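Local coordinates for putative acyl-[acyl-carrier-protein]--UDP-N-acetylglucosamine O-acyltransferase (Bacteroides fragilis, PDB 4R36), which probably transfers an acyl chain from acyl carrier protein to UDP-N-acetylglucosamine, the first step of lipid A biosynthesis, at residues G179-F190 / I194-I205. Residues are numbered along the deposited sequence; the frame is centred on the assembly and turned at random.
Sequences GGYVMIQGGCRF and IPPYIIAGREPI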
# COMPACT_ATOMS: atom_id res chain seq x y z
N GLY A 179 -17.64 -6.94 -12.39
CA GLY A 179 -18.84 -6.46 -13.08
C GLY A 179 -19.23 -5.10 -12.63
O GLY A 179 -18.72 -4.55 -11.61
N GLY A 180 -20.09 -4.47 -13.43
CA GLY A 180 -20.57 -3.15 -13.08
C GLY A 180 -21.29 -3.06 -11.78
O GLY A 180 -21.94 -4.02 -11.37
N TYR A 181 -21.20 -1.89 -11.15
CA TYR A 181 -21.98 -1.52 -9.94
C TYR A 181 -21.68 -2.37 -8.67
O TYR A 181 -22.43 -2.41 -7.74
CB TYR A 181 -23.48 -1.55 -10.24
CG TYR A 181 -23.87 -0.52 -11.24
CD1 TYR A 181 -24.04 0.81 -10.84
CD2 TYR A 181 -24.05 -0.85 -12.55
CE1 TYR A 181 -24.40 1.76 -11.77
CE2 TYR A 181 -24.39 0.13 -13.49
CZ TYR A 181 -24.58 1.42 -13.07
OH TYR A 181 -24.91 2.48 -13.92
N VAL A 182 -20.54 -3.00 -8.66
CA VAL A 182 -20.09 -3.80 -7.53
C VAL A 182 -19.52 -2.84 -6.53
O VAL A 182 -19.01 -1.75 -6.90
CB VAL A 182 -19.00 -4.72 -8.07
CG1 VAL A 182 -18.02 -5.19 -7.05
CG2 VAL A 182 -19.57 -5.90 -8.87
N MET A 183 -19.61 -3.20 -5.26
CA MET A 183 -18.81 -2.57 -4.26
C MET A 183 -17.95 -3.63 -3.62
O MET A 183 -18.45 -4.62 -3.05
CB MET A 183 -19.67 -1.90 -3.26
CG MET A 183 -18.82 -0.94 -2.48
SD MET A 183 -18.53 -1.79 -0.96
CE MET A 183 -17.31 -0.56 -0.42
N ILE A 184 -16.63 -3.41 -3.67
CA ILE A 184 -15.70 -4.36 -3.05
C ILE A 184 -15.17 -3.69 -1.79
O ILE A 184 -14.58 -2.57 -1.85
CB ILE A 184 -14.55 -4.72 -3.98
CG1 ILE A 184 -15.11 -5.20 -5.32
CG2 ILE A 184 -13.67 -5.75 -3.31
CD1 ILE A 184 -14.03 -5.61 -6.33
N GLN A 185 -15.25 -4.39 -0.68
CA GLN A 185 -14.88 -3.81 0.59
C GLN A 185 -13.36 -3.79 0.79
O GLN A 185 -12.63 -4.55 0.20
CB GLN A 185 -15.56 -4.59 1.72
CG GLN A 185 -17.10 -4.28 1.64
CD GLN A 185 -17.90 -4.88 2.81
OE1 GLN A 185 -17.45 -5.80 3.49
NE2 GLN A 185 -19.08 -4.34 3.05
N GLY A 186 -12.93 -2.86 1.64
CA GLY A 186 -11.50 -2.56 1.80
C GLY A 186 -10.70 -3.68 2.33
O GLY A 186 -11.13 -4.41 3.24
N GLY A 187 -9.55 -3.91 1.73
CA GLY A 187 -8.70 -5.00 2.17
C GLY A 187 -9.03 -6.37 1.66
O GLY A 187 -8.28 -7.34 1.96
N CYS A 188 -10.12 -6.50 0.88
CA CYS A 188 -10.43 -7.81 0.30
C CYS A 188 -9.51 -8.23 -0.81
O CYS A 188 -8.89 -7.39 -1.49
CB CYS A 188 -11.90 -7.86 -0.17
SG CYS A 188 -13.02 -7.66 1.26
N ARG A 189 -9.42 -9.54 -1.02
CA ARG A 189 -8.64 -10.08 -2.09
C ARG A 189 -9.42 -11.15 -2.77
O ARG A 189 -10.19 -11.88 -2.12
CB ARG A 189 -7.31 -10.64 -1.58
CG ARG A 189 -7.50 -11.66 -0.46
CD ARG A 189 -6.16 -12.10 0.17
NE ARG A 189 -6.38 -12.94 1.34
CZ ARG A 189 -5.46 -13.33 2.19
NH1 ARG A 189 -4.19 -12.98 2.04
NH2 ARG A 189 -5.80 -14.16 3.17
N PHE A 190 -9.17 -11.35 -4.07
CA PHE A 190 -9.96 -12.32 -4.79
C PHE A 190 -9.26 -12.82 -6.02
O PHE A 190 -8.44 -12.06 -6.62
CB PHE A 190 -11.33 -11.77 -5.19
CG PHE A 190 -11.28 -10.53 -6.04
CD1 PHE A 190 -11.11 -9.28 -5.49
CD2 PHE A 190 -11.55 -10.61 -7.40
CE1 PHE A 190 -11.09 -8.11 -6.31
CE2 PHE A 190 -11.58 -9.48 -8.23
CZ PHE A 190 -11.34 -8.20 -7.68
N ILE A 194 -16.14 -11.24 -10.04
CA ILE A 194 -17.18 -10.65 -9.20
C ILE A 194 -18.34 -10.18 -10.05
O ILE A 194 -18.19 -9.25 -10.83
CB ILE A 194 -16.65 -9.52 -8.36
CG1 ILE A 194 -15.45 -10.04 -7.53
CG2 ILE A 194 -17.72 -8.97 -7.44
CD1 ILE A 194 -14.90 -9.00 -6.62
N PRO A 195 -19.51 -10.82 -9.89
CA PRO A 195 -20.60 -10.52 -10.82
C PRO A 195 -21.25 -9.17 -10.51
O PRO A 195 -21.11 -8.65 -9.38
CB PRO A 195 -21.57 -11.72 -10.62
CG PRO A 195 -21.34 -12.08 -9.21
CD PRO A 195 -19.86 -11.88 -8.96
N PRO A 196 -22.02 -8.62 -11.47
CA PRO A 196 -22.46 -7.21 -11.35
C PRO A 196 -23.45 -6.93 -10.24
O PRO A 196 -24.17 -7.87 -9.84
CB PRO A 196 -23.07 -6.91 -12.69
CG PRO A 196 -23.30 -8.21 -13.31
CD PRO A 196 -22.27 -9.17 -12.79
N TYR A 197 -23.43 -5.72 -9.70
CA TYR A 197 -24.40 -5.22 -8.73
C TYR A 197 -24.20 -5.67 -7.26
O TYR A 197 -24.98 -5.30 -6.42
CB TYR A 197 -25.85 -5.55 -9.16
CG TYR A 197 -26.16 -5.17 -10.56
CD1 TYR A 197 -26.21 -3.83 -10.92
CD2 TYR A 197 -26.50 -6.13 -11.50
CE1 TYR A 197 -26.48 -3.46 -12.23
CE2 TYR A 197 -26.74 -5.77 -12.82
CZ TYR A 197 -26.79 -4.43 -13.16
OH TYR A 197 -26.97 -4.08 -14.44
N ILE A 198 -23.22 -6.55 -6.97
CA ILE A 198 -23.10 -7.10 -5.61
C ILE A 198 -22.12 -6.33 -4.73
O ILE A 198 -21.28 -5.55 -5.23
CB ILE A 198 -22.74 -8.60 -5.61
CG1 ILE A 198 -21.30 -8.91 -6.01
CG2 ILE A 198 -23.70 -9.37 -6.50
CD1 ILE A 198 -20.81 -10.26 -5.58
N ILE A 199 -22.26 -6.55 -3.43
CA ILE A 199 -21.23 -6.25 -2.46
C ILE A 199 -20.39 -7.49 -2.24
O ILE A 199 -20.90 -8.60 -2.01
CB ILE A 199 -21.82 -5.76 -1.15
CG1 ILE A 199 -22.74 -4.54 -1.36
CG2 ILE A 199 -20.72 -5.44 -0.12
CD1 ILE A 199 -23.52 -4.15 -0.12
N ALA A 200 -19.05 -7.33 -2.32
CA ALA A 200 -18.14 -8.40 -2.04
C ALA A 200 -17.30 -7.96 -0.86
O ALA A 200 -16.72 -6.87 -0.85
CB ALA A 200 -17.26 -8.70 -3.22
N GLY A 201 -17.28 -8.81 0.16
CA GLY A 201 -16.55 -8.51 1.39
C GLY A 201 -16.17 -9.72 2.19
O GLY A 201 -16.37 -10.86 1.73
N ARG A 202 -15.56 -9.47 3.35
CA ARG A 202 -15.04 -10.50 4.26
C ARG A 202 -13.75 -11.17 3.78
O ARG A 202 -13.32 -11.00 2.65
CB ARG A 202 -16.07 -11.59 4.56
CG ARG A 202 -17.38 -10.92 5.03
CD ARG A 202 -18.39 -11.87 5.61
NE ARG A 202 -19.68 -11.23 6.10
CZ ARG A 202 -19.92 -10.58 7.26
NH1 ARG A 202 -18.98 -10.34 8.17
NH2 ARG A 202 -21.13 -10.19 7.54
N GLU A 203 -13.20 -11.98 4.67
CA GLU A 203 -12.13 -12.89 4.32
C GLU A 203 -12.48 -14.33 4.74
O GLU A 203 -12.79 -14.52 5.91
CB GLU A 203 -10.87 -12.48 5.13
CG GLU A 203 -9.70 -13.46 5.07
CD GLU A 203 -9.16 -13.73 3.68
OE1 GLU A 203 -9.27 -12.86 2.81
OE2 GLU A 203 -8.59 -14.84 3.46
N PRO A 204 -12.37 -15.30 3.86
CA PRO A 204 -12.23 -15.11 2.40
C PRO A 204 -13.40 -14.29 1.82
O PRO A 204 -14.46 -14.22 2.42
CB PRO A 204 -12.27 -16.54 1.83
CG PRO A 204 -12.12 -17.45 3.03
CD PRO A 204 -12.64 -16.73 4.22
N ILE A 205 -13.17 -13.68 0.67
CA ILE A 205 -14.18 -12.81 0.08
C ILE A 205 -15.51 -13.57 -0.17
O ILE A 205 -15.47 -14.78 -0.44
CB ILE A 205 -13.63 -12.19 -1.25
CG1 ILE A 205 -14.37 -10.90 -1.53
CG2 ILE A 205 -13.62 -13.18 -2.41
CD1 ILE A 205 -13.79 -10.08 -2.68
O HOH W 1 -15.27 -6.78 4.36
O HOH W 2 -9.76 -9.72 3.37
O HOH W 3 -10.85 -11.03 1.20
O HOH W 4 -10.59 -14.01 -0.52
O HOH W 5 -8.51 -15.27 0.83
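Glu203 OE2 is held by two groups: Arg189 NH2 lies 2.9 Å from Glu203 OE2 with a nearly straight N-H...O angle of 172°, and a water donates to the same oxygen at 2.7 Å. Arg189 grips the carboxylate side-on, its NE making the longer bond to OE1. OE2 sits in the guanidinium plane, yet both nitrogens meet the carboxylate from above its own plane, the two planes standing 72° apart. Arg189 NH1 turns instead to Gly186 O of a neighbouring subunit, which ties this salt bridge to the trimer interface.

The segments are successive turns at the C-terminal end of the left-handed parallel beta helix; helices 222-237 and 257-267 pack on the outer side of 194-205, Tyr232 against Pro195 and Tyr261 against Pro196. Their parallel register is set by Ala200 N donating to Met183 O at 2.9 Å and by Ala200 O accepting from Gln185 N, while Met183 N donates to Ile198 O. At the corner before these strands, Tyr197 N donates to Gly180 O at 2.8 Å, where the type II turns 179-182 and 195-198 stack. There the rings of Tyr181 and Tyr197 run side by side, 14° from parallel but slid apart with centroids separated by 5.7 Å, so they barely overlap. Nearby, Asn211, which binds UDP-N-acetylglucosamine, donates from ND2 to Tyr181 O.

Inside the coil, Ile194 CG1 lies anti to the carbonyl carbon and the chain stays extended to CD1, which puts that methyl over the centre of the Phe190 ring, 3.6 Å from the centroid, in a CH-pi contact. The same methyl meets Ile184 CD1, and Ile205 CD1 packs against Cys188 CB and Phe190 CB. At the margin, a water spans the two backbones, donating to Arg189 O at 2.7 Å and accepting from Ile205 N.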